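Local structure of regulatory protein (Bacillus megaterium, 4UA1) at residues H50-K53 with R54-L58; L58-L62 with N63-K67; K78-D81 with M82-T86; I87-I90 with E91-R95. The protein probably represses the mercury resistance operon in the absence of metal and, as a dimer that has bound mercury(II), activates its transcription while staying on the operator DNA. All coordinates share one frame; numbering follows the deposited sequence.

Contact 1. Residues H50-K53 with R54-L58; sequences HFIK and RMQEL
F51 and M55, one helical turn apart on helix 44-57, form a Met-aromatic contact on the buried side of the MerR-type DNA-binding domain. The methyl CE of M55 stands over one face of the F51 ring, 3.7 Å from its centroid and 18° off the normal, a CH-pi contact displaced toward the rim. M55 SD approaches more obliquely, with F51 CZ its nearest ring atom at 3.5 Å. The bend at the last torsion of M55 (chi3 -66°) folds CE back across the ring. M82 packs against both residues, L69 and L68 of helix 62-74 add to the pocket, and L129 of the second subunit lies against F51.

Polar side chains line other flanks of the helix. H50 and R54 run side by side, the imidazole and guanidinium planes 84° apart; H50 ND1 lies near the guanidinium plane, 3.4 Å from R54 NH2. R54 NH1 has a weak hydrogen bond to K131 O of the second subunit. K53 and E57 make a long salt bridge, NZ to OE2 3.9 Å, in which K53 CE comes closer to that oxygen than the ammonium does.

Successive i to i+4 backbone bonds tie the two segments together, from R54 N to H50 O (2.9 Å) through to E57 N on K53 O.

The contact thus combines an apolar inward pair with polar pairs on other flanks, the long ion pair holding only weakly.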
loop_
_atom_site.group_PDB
_atom_site.type_symbol
_atom_site.label_atom_id
_atom_site.label_comp_id
_atom_site.label_asym_id
_atom_site.label_seq_id
_atom_site.Cartn_x
_atom_site.Cartn_y
_atom_site.Cartn_z
ATOM N N HIS B 50 1.003 -1.130 -21.754
ATOM C CA HIS B 50 -0.405 -1.167 -21.300
ATOM C C HIS B 50 -0.603 -2.323 -20.349
ATOM O O HIS B 50 -1.134 -2.160 -19.244
ATOM C CB HIS B 50 -1.404 -1.308 -22.461
ATOM C CG HIS B 50 -1.780 -0.011 -23.094
ATOM N ND1 HIS B 50 -2.357 1.019 -22.387
ATOM C CD2 HIS B 50 -1.628 0.442 -24.363
ATOM C CE1 HIS B 50 -2.559 2.045 -23.196
ATOM N NE2 HIS B 50 -2.123 1.722 -24.399
ATOM N N PHE B 51 -0.154 -3.490 -20.810
ATOM C CA PHE B 51 -0.260 -4.731 -20.076
ATOM C C PHE B 51 0.338 -4.556 -18.660
ATOM O O PHE B 51 -0.284 -4.906 -17.640
ATOM C CB PHE B 51 0.472 -5.832 -20.852
ATOM C CG PHE B 51 0.394 -7.193 -20.214
ATOM C CD1 PHE B 51 -0.766 -7.619 -19.577
ATOM C CD2 PHE B 51 1.482 -8.047 -20.247
ATOM C CE1 PHE B 51 -0.838 -8.868 -18.986
ATOM C CE2 PHE B 51 1.421 -9.299 -19.665
ATOM C CZ PHE B 51 0.263 -9.707 -19.027
ATOM N N ILE B 52 1.531 -3.970 -18.604
ATOM C CA ILE B 52 2.225 -3.818 -17.341
ATOM C C ILE B 52 1.482 -2.846 -16.427
ATOM O O ILE B 52 1.247 -3.128 -15.241
ATOM C CB ILE B 52 3.663 -3.346 -17.578
ATOM C CG1 ILE B 52 4.489 -4.488 -18.168
ATOM C CG2 ILE B 52 4.285 -2.876 -16.290
ATOM C CD1 ILE B 52 5.763 -4.031 -18.789
ATOM N N LYS B 53 1.104 -1.705 -16.989
ATOM C CA LYS B 53 0.355 -0.719 -16.234
ATOM C C LYS B 53 -0.896 -1.372 -15.611
ATOM O O LYS B 53 -1.165 -1.226 -14.408
ATOM C CB LYS B 53 -0.007 0.475 -17.139
ATOM C CG LYS B 53 -0.853 1.564 -16.478
ATOM C CD LYS B 53 -0.091 2.216 -15.349
ATOM C CE LYS B 53 -0.890 3.301 -14.659
ATOM N NZ LYS B 53 -0.435 3.428 -13.240
ATOM N N ARG B 54 -1.644 -2.128 -16.406
ATOM C CA ARG B 54 -2.909 -2.635 -15.898
ATOM C C ARG B 54 -2.700 -3.743 -14.896
ATOM O O ARG B 54 -3.467 -3.853 -13.944
ATOM C CB ARG B 54 -3.829 -3.099 -17.028
ATOM C CG ARG B 54 -4.253 -1.906 -17.834
ATOM C CD ARG B 54 -5.081 -2.238 -19.028
ATOM N NE ARG B 54 -4.952 -1.159 -19.998
ATOM C CZ ARG B 54 -5.786 -0.932 -21.008
ATOM N NH1 ARG B 54 -6.894 -1.661 -21.163
ATOM N NH2 ARG B 54 -5.536 0.073 -21.827
ATOM N N MET B 55 -1.666 -4.554 -15.092
ATOM C CA MET B 55 -1.351 -5.580 -14.113
ATOM C C MET B 55 -1.065 -4.907 -12.794
ATOM O O MET B 55 -1.502 -5.388 -11.745
ATOM C CB MET B 55 -0.170 -6.455 -14.555
ATOM C CG MET B 55 -0.559 -7.593 -15.503
ATOM S SD MET B 55 0.663 -8.922 -15.606
ATOM C CE MET B 55 2.050 -8.091 -16.370
ATOM N N GLN B 56 -0.364 -3.770 -12.835
ATOM C CA GLN B 56 -0.128 -3.060 -11.583
ATOM C C GLN B 56 -1.399 -2.500 -10.995
ATOM O O GLN B 56 -1.537 -2.456 -9.785
ATOM C CB GLN B 56 0.854 -1.942 -11.775
ATOM C CG GLN B 56 2.271 -2.375 -11.633
ATOM C CD GLN B 56 3.202 -1.279 -12.081
ATOM O OE1 GLN B 56 3.267 -0.967 -13.282
ATOM N NE2 GLN B 56 3.909 -0.665 -11.133
ATOM N N GLU B 57 -2.343 -2.095 -11.826
ATOM C CA GLU B 57 -3.615 -1.616 -11.278
ATOM C C GLU B 57 -4.401 -2.800 -10.730
ATOM O O GLU B 57 -5.335 -2.644 -9.959
ATOM C CB GLU B 57 -4.398 -0.841 -12.338
ATOM C CG GLU B 57 -3.636 0.421 -12.798
ATOM C CD GLU B 57 -4.230 1.110 -14.020
ATOM O OE1 GLU B 57 -4.901 0.432 -14.820
ATOM O OE2 GLU B 57 -4.000 2.329 -14.200
ATOM N N LEU B 58 -3.998 -4.003 -11.115
ATOM C CA LEU B 58 -4.661 -5.205 -10.627
ATOM C C LEU B 58 -3.949 -5.789 -9.417
ATOM O O LEU B 58 -4.322 -6.863 -8.946
ATOM C CB LEU B 58 -4.738 -6.262 -11.728
ATOM C CG LEU B 58 -5.672 -5.911 -12.887
ATOM C CD1 LEU B 58 -5.584 -6.941 -13.983
ATOM C CD2 LEU B 58 -7.092 -5.758 -12.413
#

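Contact 2. Residues L58-L62 with N63-K67; sequences LGFTL and NEIDK
N63 meets T61 where helix 62-74 begins, its CB lying 3.6 Å from the T61 hydroxyl OG1. The residues before it leave the preceding helix through a Schellman motif at G59, whose positive phi (94°) lets the chain turn toward the new helix.

E64 completes a capping box with T61, the N-cap residue. Its backbone N gives a nearly straight hydrogen bond to T61 OG1 (3.0 Å, 175° at the hydrogen), and its carboxylate oxygen OE1 accepts from T61 N at 3.2 Å. That N-H comes from above the carboxylate plane. Placing OG1 between the backbone N and the carbonyl carbon of T61 (chi1 72°) brings the hydroxyl to the E64 amide in the first turn. The two side chains cross at about a right angle. OE1 also has a salt bridge to K89 NZ, so one oxygen serves the cap and a neighbouring helix, and the lysine probably polarises it.

I65 then starts the regular pattern, its N bonded to T61 O at 3.0 Å, while its CG1 packs on F60 CB at 3.6 Å. D66 N continues with a bond to L62 O (2.9 Å); its carboxylate forms a salt bridge with R24.

The turn thereby lodges between helices: F60 and I65 lean on M55 of helix 44-57, and K89 of helix 78-112 reaches F60 in a cation-pi contact and donates to G59 O.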
loop_
_atom_site.group_PDB
_atom_site.type_symbol
_atom_site.label_atom_id
_atom_site.label_comp_id
_atom_site.label_asym_id
_atom_site.label_seq_id
_atom_site.Cartn_x
_atom_site.Cartn_y
_atom_site.Cartn_z
ATOM N N LEU B 58 -3.998 -4.003 -11.115
ATOM C CA LEU B 58 -4.661 -5.205 -10.627
ATOM C C LEU B 58 -3.949 -5.789 -9.417
ATOM O O LEU B 58 -4.322 -6.863 -8.946
ATOM C CB LEU B 58 -4.738 -6.262 -11.728
ATOM C CG LEU B 58 -5.672 -5.911 -12.887
ATOM C CD1 LEU B 58 -5.584 -6.941 -13.983
ATOM C CD2 LEU B 58 -7.092 -5.758 -12.413
ATOM N N GLY B 59 -2.906 -5.114 -8.938
ATOM C CA GLY B 59 -2.261 -5.531 -7.714
ATOM C C GLY B 59 -1.063 -6.439 -7.846
ATOM O O GLY B 59 -0.588 -6.965 -6.842
ATOM N N PHE B 60 -0.585 -6.672 -9.067
ATOM C CA PHE B 60 0.707 -7.347 -9.237
ATOM C C PHE B 60 1.828 -6.351 -8.931
ATOM O O PHE B 60 1.812 -5.234 -9.451
ATOM C CB PHE B 60 0.918 -7.858 -10.659
ATOM C CG PHE B 60 -0.003 -8.942 -11.104
ATOM C CD1 PHE B 60 0.458 -10.236 -11.241
ATOM C CD2 PHE B 60 -1.292 -8.654 -11.508
ATOM C CE1 PHE B 60 -0.378 -11.239 -11.728
ATOM C CE2 PHE B 60 -2.125 -9.641 -11.974
ATOM C CZ PHE B 60 -1.662 -10.933 -12.098
ATOM N N THR B 61 2.813 -6.760 -8.137
ATOM C CA THR B 61 4.004 -5.934 -7.886
ATOM C C THR B 61 4.889 -5.981 -9.095
ATOM O O THR B 61 4.730 -6.881 -9.926
ATOM C CB THR B 61 4.843 -6.428 -6.729
ATOM O OG1 THR B 61 5.508 -7.627 -7.157
ATOM C CG2 THR B 61 3.991 -6.695 -5.495
ATOM N N LEU B 62 5.812 -5.026 -9.204
ATOM C CA LEU B 62 6.755 -5.014 -10.317
ATOM C C LEU B 62 7.547 -6.329 -10.387
ATOM O O LEU B 62 7.788 -6.882 -11.453
ATOM C CB LEU B 62 7.732 -3.850 -10.195
ATOM C CG LEU B 62 7.396 -2.563 -10.945
ATOM C CD1 LEU B 62 8.522 -1.554 -10.730
ATOM C CD2 LEU B 62 7.101 -2.769 -12.451
ATOM N N ASN B 63 7.921 -6.836 -9.225
ATOM C CA ASN B 63 8.654 -8.076 -9.136
ATOM C C ASN B 63 7.898 -9.258 -9.699
ATOM O O ASN B 63 8.427 -10.011 -10.525
ATOM C CB ASN B 63 9.008 -8.338 -7.684
ATOM C CG ASN B 63 10.076 -9.360 -7.543
ATOM O OD1 ASN B 63 9.829 -10.455 -7.038
ATOM N ND2 ASN B 63 11.276 -9.031 -8.008
ATOM N N GLU B 64 6.650 -9.404 -9.263
ATOM C CA GLU B 64 5.751 -10.414 -9.806
ATOM C C GLU B 64 5.612 -10.281 -11.318
ATOM O O GLU B 64 5.610 -11.270 -12.058
ATOM C CB GLU B 64 4.387 -10.313 -9.142
ATOM C CG GLU B 64 4.481 -10.567 -7.666
ATOM C CD GLU B 64 3.152 -10.550 -6.937
ATOM O OE1 GLU B 64 2.229 -9.799 -7.340
ATOM O OE2 GLU B 64 3.074 -11.280 -5.925
ATOM N N ILE B 65 5.493 -9.048 -11.778
ATOM C CA ILE B 65 5.334 -8.795 -13.197
ATOM C C ILE B 65 6.580 -9.225 -13.962
ATOM O O ILE B 65 6.488 -9.770 -15.064
ATOM C CB ILE B 65 5.010 -7.317 -13.423
ATOM C CG1 ILE B 65 3.571 -7.033 -12.934
ATOM C CG2 ILE B 65 5.202 -6.937 -14.871
ATOM C CD1 ILE B 65 3.169 -5.593 -12.981
ATOM N N ASP B 66 7.737 -9.024 -13.342
ATOM C CA ASP B 66 9.035 -9.449 -13.871
ATOM C C ASP B 66 9.073 -10.966 -14.094
ATOM O O ASP B 66 9.450 -11.465 -15.185
ATOM C CB ASP B 66 10.135 -9.041 -12.891
ATOM C CG ASP B 66 11.519 -9.090 -13.493
ATOM O OD1 ASP B 66 11.765 -9.899 -14.405
ATOM O OD2 ASP B 66 12.383 -8.332 -13.012
ATOM N N LYS B 67 8.721 -11.696 -13.033
ATOM C CA LYS B 67 8.701 -13.147 -13.105
ATOM C C LYS B 67 7.731 -13.610 -14.193
ATOM O O LYS B 67 8.127 -14.299 -15.152
ATOM C CB LYS B 67 8.326 -13.737 -11.743
#

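Contact 3. Residues K78-D81 with M82-T86; sequences KCRD and MYDFT. With HG (mercury (II) ion), chain C.
Y83 N donates to C79 O at 2.9 Å in the opening turns of helix 78-112, the long helix whose first part carries a thiolate of the mercury site. C79 SG binds the mercury ion at 2.4 Å, and C114 and C123 of the second subunit supply the other two sulfurs, so the three-cysteine site is built across the dimer interface. SG lies anti to the backbone N (chi1 174°), which carries the sulfur out from the helix to the metal.

Beyond the metal, the helix backbone holds C79 in place. M82 N bonds to K78 O, D84 N to R80 O and F85 N to D81 O, an unbroken ladder. K78 is fixed further by NZ, which donates to the carbonyl oxygens of V72 and D75, tying the helix start to the end of helix 62-74 and just beyond. I120 of the second subunit packs on C79.

Charged groups occupy another flank. R80 NH2 pairs with D81 OD1 at 3.6 Å, the oxygen lying in the guanidinium plane at its edge. D84 stays outside this pair, with OD2 4.6 Å from R80 NE, although the R80 guanidinium and D84 carboxylate are only 6° from parallel. Y83 makes a cation-pi contact with K118 of the second subunit.

M82 O takes two bonds, from T86 N (2.9 Å) and T86 OG1 (2.7 Å), reaching it from opposite faces of the carbonyl plane.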
loop_
_atom_site.group_PDB
_atom_site.type_symbol
_atom_site.label_atom_id
_atom_site.label_comp_id
_atom_site.label_asym_id
_atom_site.label_seq_id
_atom_site.Cartn_x
_atom_site.Cartn_y
_atom_site.Cartn_z
ATOM N N LYS B 78 1.140 -20.126 -23.285
ATOM C CA LYS B 78 1.184 -18.803 -22.683
ATOM C C LYS B 78 -0.143 -18.547 -21.992
ATOM O O LYS B 78 -0.197 -18.009 -20.896
ATOM C CB LYS B 78 1.499 -17.733 -23.723
ATOM C CG LYS B 78 2.785 -17.972 -24.448
ATOM C CD LYS B 78 3.153 -16.761 -25.297
ATOM C CE LYS B 78 4.411 -17.033 -26.135
ATOM N NZ LYS B 78 5.544 -17.524 -25.294
ATOM N N CYS B 79 -1.219 -18.953 -22.648
ATOM C CA CYS B 79 -2.532 -18.835 -22.070
ATOM C C CYS B 79 -2.605 -19.564 -20.713
ATOM O O CYS B 79 -3.100 -19.010 -19.729
ATOM C CB CYS B 79 -3.561 -19.375 -23.054
ATOM S SG CYS B 79 -5.220 -19.451 -22.407
ATOM N N ARG B 80 -2.073 -20.781 -20.645
ATOM C CA ARG B 80 -2.099 -21.528 -19.389
ATOM C C ARG B 80 -1.311 -20.795 -18.282
ATOM O O ARG B 80 -1.770 -20.704 -17.129
ATOM C CB ARG B 80 -1.538 -22.947 -19.595
ATOM C CG ARG B 80 -1.499 -23.796 -18.332
ATOM C CD ARG B 80 -0.567 -24.982 -18.511
ATOM N NE ARG B 80 0.809 -24.503 -18.623
ATOM C CZ ARG B 80 1.835 -25.233 -19.055
ATOM N NH1 ARG B 80 1.638 -26.496 -19.426
ATOM N NH2 ARG B 80 3.057 -24.691 -19.125
ATOM N N ASP B 81 -0.127 -20.290 -18.642
ATOM C CA ASP B 81 0.727 -19.586 -17.701
ATOM C C ASP B 81 -0.015 -18.423 -17.111
ATOM O O ASP B 81 -0.114 -18.257 -15.896
ATOM C CB ASP B 81 1.999 -19.066 -18.378
ATOM C CG ASP B 81 3.013 -20.160 -18.675
ATOM O OD1 ASP B 81 2.947 -21.260 -18.083
ATOM O OD2 ASP B 81 3.896 -19.907 -19.520
ATOM N N MET B 82 -0.550 -17.614 -17.999
ATOM C CA MET B 82 -1.202 -16.402 -17.586
ATOM C C MET B 82 -2.432 -16.698 -16.717
ATOM O O MET B 82 -2.690 -16.008 -15.726
ATOM C CB MET B 82 -1.573 -15.581 -18.810
ATOM C CG MET B 82 -1.890 -14.168 -18.433
ATOM S SD MET B 82 -0.534 -13.407 -17.552
ATOM C CE MET B 82 -1.431 -12.077 -16.766
ATOM N N TYR B 83 -3.152 -17.756 -17.079
ATOM C CA TYR B 83 -4.296 -18.233 -16.316
ATOM C C TYR B 83 -3.919 -18.556 -14.876
ATOM O O TYR B 83 -4.579 -18.107 -13.904
ATOM C CB TYR B 83 -4.880 -19.449 -17.035
ATOM C CG TYR B 83 -6.079 -20.114 -16.394
ATOM C CD1 TYR B 83 -7.347 -19.549 -16.481
ATOM C CD2 TYR B 83 -5.957 -21.367 -15.786
ATOM C CE1 TYR B 83 -8.444 -20.185 -15.923
ATOM C CE2 TYR B 83 -7.048 -22.011 -15.235
ATOM C CZ TYR B 83 -8.294 -21.424 -15.311
ATOM O OH TYR B 83 -9.391 -22.074 -14.772
ATOM N N ASP B 84 -2.865 -19.361 -14.755
ATOM C CA ASP B 84 -2.287 -19.725 -13.456
ATOM C C ASP B 84 -1.871 -18.533 -12.601
ATOM O O ASP B 84 -2.204 -18.473 -11.417
ATOM C CB ASP B 84 -1.087 -20.632 -13.661
ATOM C CG ASP B 84 -1.494 -21.987 -14.093
ATOM O OD1 ASP B 84 -2.676 -22.312 -13.876
ATOM O OD2 ASP B 84 -0.654 -22.737 -14.615
ATOM N N PHE B 85 -1.114 -17.609 -13.196
ATOM C CA PHE B 85 -0.676 -16.426 -12.468
ATOM C C PHE B 85 -1.875 -15.585 -12.023
ATOM O O PHE B 85 -1.862 -15.041 -10.929
ATOM C CB PHE B 85 0.281 -15.575 -13.301
ATOM C CG PHE B 85 1.677 -16.151 -13.428
ATOM C CD1 PHE B 85 2.442 -16.408 -12.297
ATOM C CD2 PHE B 85 2.225 -16.418 -14.686
ATOM C CE1 PHE B 85 3.727 -16.930 -12.403
ATOM C CE2 PHE B 85 3.504 -16.936 -14.810
ATOM C CZ PHE B 85 4.263 -17.193 -13.669
ATOM N N THR B 86 -2.904 -15.496 -12.856
ATOM C CA THR B 86 -4.104 -14.748 -12.511
ATOM C C THR B 86 -4.789 -15.369 -11.285
ATOM O O THR B 86 -5.211 -14.641 -10.380
ATOM C CB THR B 86 -5.118 -14.722 -13.691
ATOM O OG1 THR B 86 -4.504 -14.141 -14.842
ATOM C CG2 THR B 86 -6.384 -13.955 -13.333
HETATM HG HG HG C . -5.395 -17.357 -21.171
#

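Contact 4. Residues I87-I90 with E91-R95; sequences ILKI and EDIQR
K89 and D92 anchor a salt-bridge network on one flank of helix 78-112. The ammonium NZ of K89 donates to D92 OD2 at 2.9 Å, entering from above the carboxylate plane. Bends at the second and third torsions of K89 (chi2 40°, chi3 64°) curl the chain along the helix, alongside the aspartate. On the far oxygen, R95 NE adds a weak bond to D92 OD1, 3.5 Å long. D92 thus links two cations, and their charge would probably stabilise its carboxylate form.

An apolar contact uses the same lysine. Its CD lies 3.8 Å from I93 CD1, the two chains crossing at a slant. Separately, the chain of E91 runs beside I87, its OE2 in van der Waals contact with I87 CG2 at 3.5 Å.

Backbone bonds of the alpha-helical kind complete the contact: E91 N to I87 O, D92 N to L88 O, I93 N to K89 O (2.9 Å) and Q94 N to I90 O.

This part of the long helix faces two ways. K89 NZ has its strongest partner in E64 of helix 62-74, whereas I90 packs on L107 and I87 on K111, both of the second subunit's copy of helix 78-112.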
loop_
_atom_site.group_PDB
_atom_site.type_symbol
_atom_site.label_atom_id
_atom_site.label_comp_id
_atom_site.label_asym_id
_atom_site.label_seq_id
_atom_site.Cartn_x
_atom_site.Cartn_y
_atom_site.Cartn_z
ATOM N N ILE B 87 -4.892 -16.705 -11.253
ATOM C CA ILE B 87 -5.412 -17.401 -10.055
ATOM C C ILE B 87 -4.557 -17.132 -8.802
ATOM O O ILE B 87 -5.082 -16.863 -7.687
ATOM C CB ILE B 87 -5.498 -18.915 -10.285
ATOM C CG1 ILE B 87 -6.700 -19.254 -11.180
ATOM C CG2 ILE B 87 -5.650 -19.654 -8.974
ATOM C CD1 ILE B 87 -6.637 -20.666 -11.750
ATOM N N LEU B 88 -3.238 -17.194 -8.966
ATOM C CA LEU B 88 -2.383 -16.908 -7.828
ATOM C C LEU B 88 -2.636 -15.478 -7.371
ATOM O O LEU B 88 -2.516 -15.173 -6.192
ATOM C CB LEU B 88 -0.907 -17.144 -8.147
ATOM C CG LEU B 88 -0.498 -18.612 -8.259
ATOM C CD1 LEU B 88 0.963 -18.707 -8.702
ATOM C CD2 LEU B 88 -0.725 -19.333 -6.956
ATOM N N LYS B 89 -2.963 -14.600 -8.310
ATOM C CA LYS B 89 -3.236 -13.223 -7.959
ATOM C C LYS B 89 -4.557 -13.107 -7.187
ATOM O O LYS B 89 -4.620 -12.390 -6.183
ATOM C CB LYS B 89 -3.248 -12.326 -9.193
ATOM C CG LYS B 89 -3.412 -10.826 -8.866
ATOM C CD LYS B 89 -2.614 -10.356 -7.621
ATOM C CE LYS B 89 -1.111 -10.482 -7.813
ATOM N NZ LYS B 89 -0.282 -9.963 -6.660
ATOM N N ILE B 90 -5.592 -13.808 -7.648
ATOM C CA ILE B 90 -6.856 -13.819 -6.933
ATOM C C ILE B 90 -6.611 -14.201 -5.472
ATOM O O ILE B 90 -7.099 -13.536 -4.551
ATOM C CB ILE B 90 -7.884 -14.774 -7.598
ATOM C CG1 ILE B 90 -8.272 -14.247 -8.995
ATOM C CG2 ILE B 90 -9.133 -14.992 -6.706
ATOM C CD1 ILE B 90 -9.071 -15.258 -9.861
ATOM N N GLU B 91 -5.810 -15.248 -5.278
ATOM C CA GLU B 91 -5.508 -15.754 -3.944
ATOM C C GLU B 91 -4.678 -14.751 -3.121
ATOM O O GLU B 91 -4.886 -14.587 -1.899
ATOM C CB GLU B 91 -4.825 -17.114 -4.076
ATOM C CG GLU B 91 -5.824 -18.187 -4.555
ATOM C CD GLU B 91 -5.199 -19.528 -4.975
ATOM O OE1 GLU B 91 -3.979 -19.729 -4.765
ATOM O OE2 GLU B 91 -5.947 -20.386 -5.519
ATOM N N ASP B 92 -3.791 -14.022 -3.797
ATOM C CA ASP B 92 -3.010 -12.981 -3.121
ATOM C C ASP B 92 -3.916 -11.833 -2.629
ATOM O O ASP B 92 -3.835 -11.391 -1.475
ATOM C CB ASP B 92 -1.923 -12.434 -4.059
ATOM C CG ASP B 92 -0.946 -11.505 -3.349
ATOM O OD1 ASP B 92 -0.390 -11.920 -2.312
ATOM O OD2 ASP B 92 -0.733 -10.363 -3.818
ATOM N N ILE B 93 -4.792 -11.369 -3.507
ATOM C CA ILE B 93 -5.731 -10.323 -3.155
ATOM C C ILE B 93 -6.590 -10.779 -1.990
ATOM O O ILE B 93 -6.931 -9.978 -1.112
ATOM C CB ILE B 93 -6.641 -9.928 -4.338
ATOM C CG1 ILE B 93 -5.810 -9.505 -5.557
ATOM C CG2 ILE B 93 -7.599 -8.816 -3.917
ATOM C CD1 ILE B 93 -4.926 -8.340 -5.307
ATOM N N GLN B 94 -6.952 -12.062 -1.975
ATOM C CA GLN B 94 -7.822 -12.509 -0.895
ATOM C C GLN B 94 -7.065 -12.421 0.434
ATOM O O GLN B 94 -7.609 -11.943 1.428
ATOM C CB GLN B 94 -8.357 -13.913 -1.139
ATOM C CG GLN B 94 -9.476 -14.287 -0.180
ATOM C CD GLN B 94 -9.421 -15.737 0.195
ATOM O OE1 GLN B 94 -8.444 -16.418 -0.111
ATOM N NE2 GLN B 94 -10.472 -16.233 0.854
ATOM N N ARG B 95 -5.801 -12.841 0.431
ATOM C CA ARG B 95 -4.964 -12.671 1.615
ATOM C C ARG B 95 -4.889 -11.202 2.103
ATOM O O ARG B 95 -4.977 -10.951 3.314
ATOM C CB ARG B 95 -3.560 -13.212 1.363
ATOM C CG ARG B 95 -2.644 -12.935 2.535
ATOM C CD ARG B 95 -1.199 -12.830 2.117
ATOM N NE ARG B 95 -0.959 -11.775 1.134
ATOM C CZ ARG B 95 -0.598 -10.530 1.438
ATOM N NH1 ARG B 95 -0.450 -10.168 2.707
ATOM N NH2 ARG B 95 -0.384 -9.646 0.471
#

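Overall arrangement
All four contacts are local, so none closes a long loop, and they follow one another in the chain without nesting or crossing. Contact 1 lies on helix 44-57, and its final residue, L58, opens contact 2, which turns the chain into helix 62-74; both belong to the DNA-binding domain. After that helix, contacts 3 and 4 adjoin on helix 78-112. The sequence order is bridged in space: M82 of contact 3 reaches the F51-M55 pair of contact 1, and K89 of contact 4 plugs into the turn of contact 2. The domain is thereby fastened to the long helix near the mercury site, and the second subunit packs on contacts 1, 3 and 4 and on the shared L58.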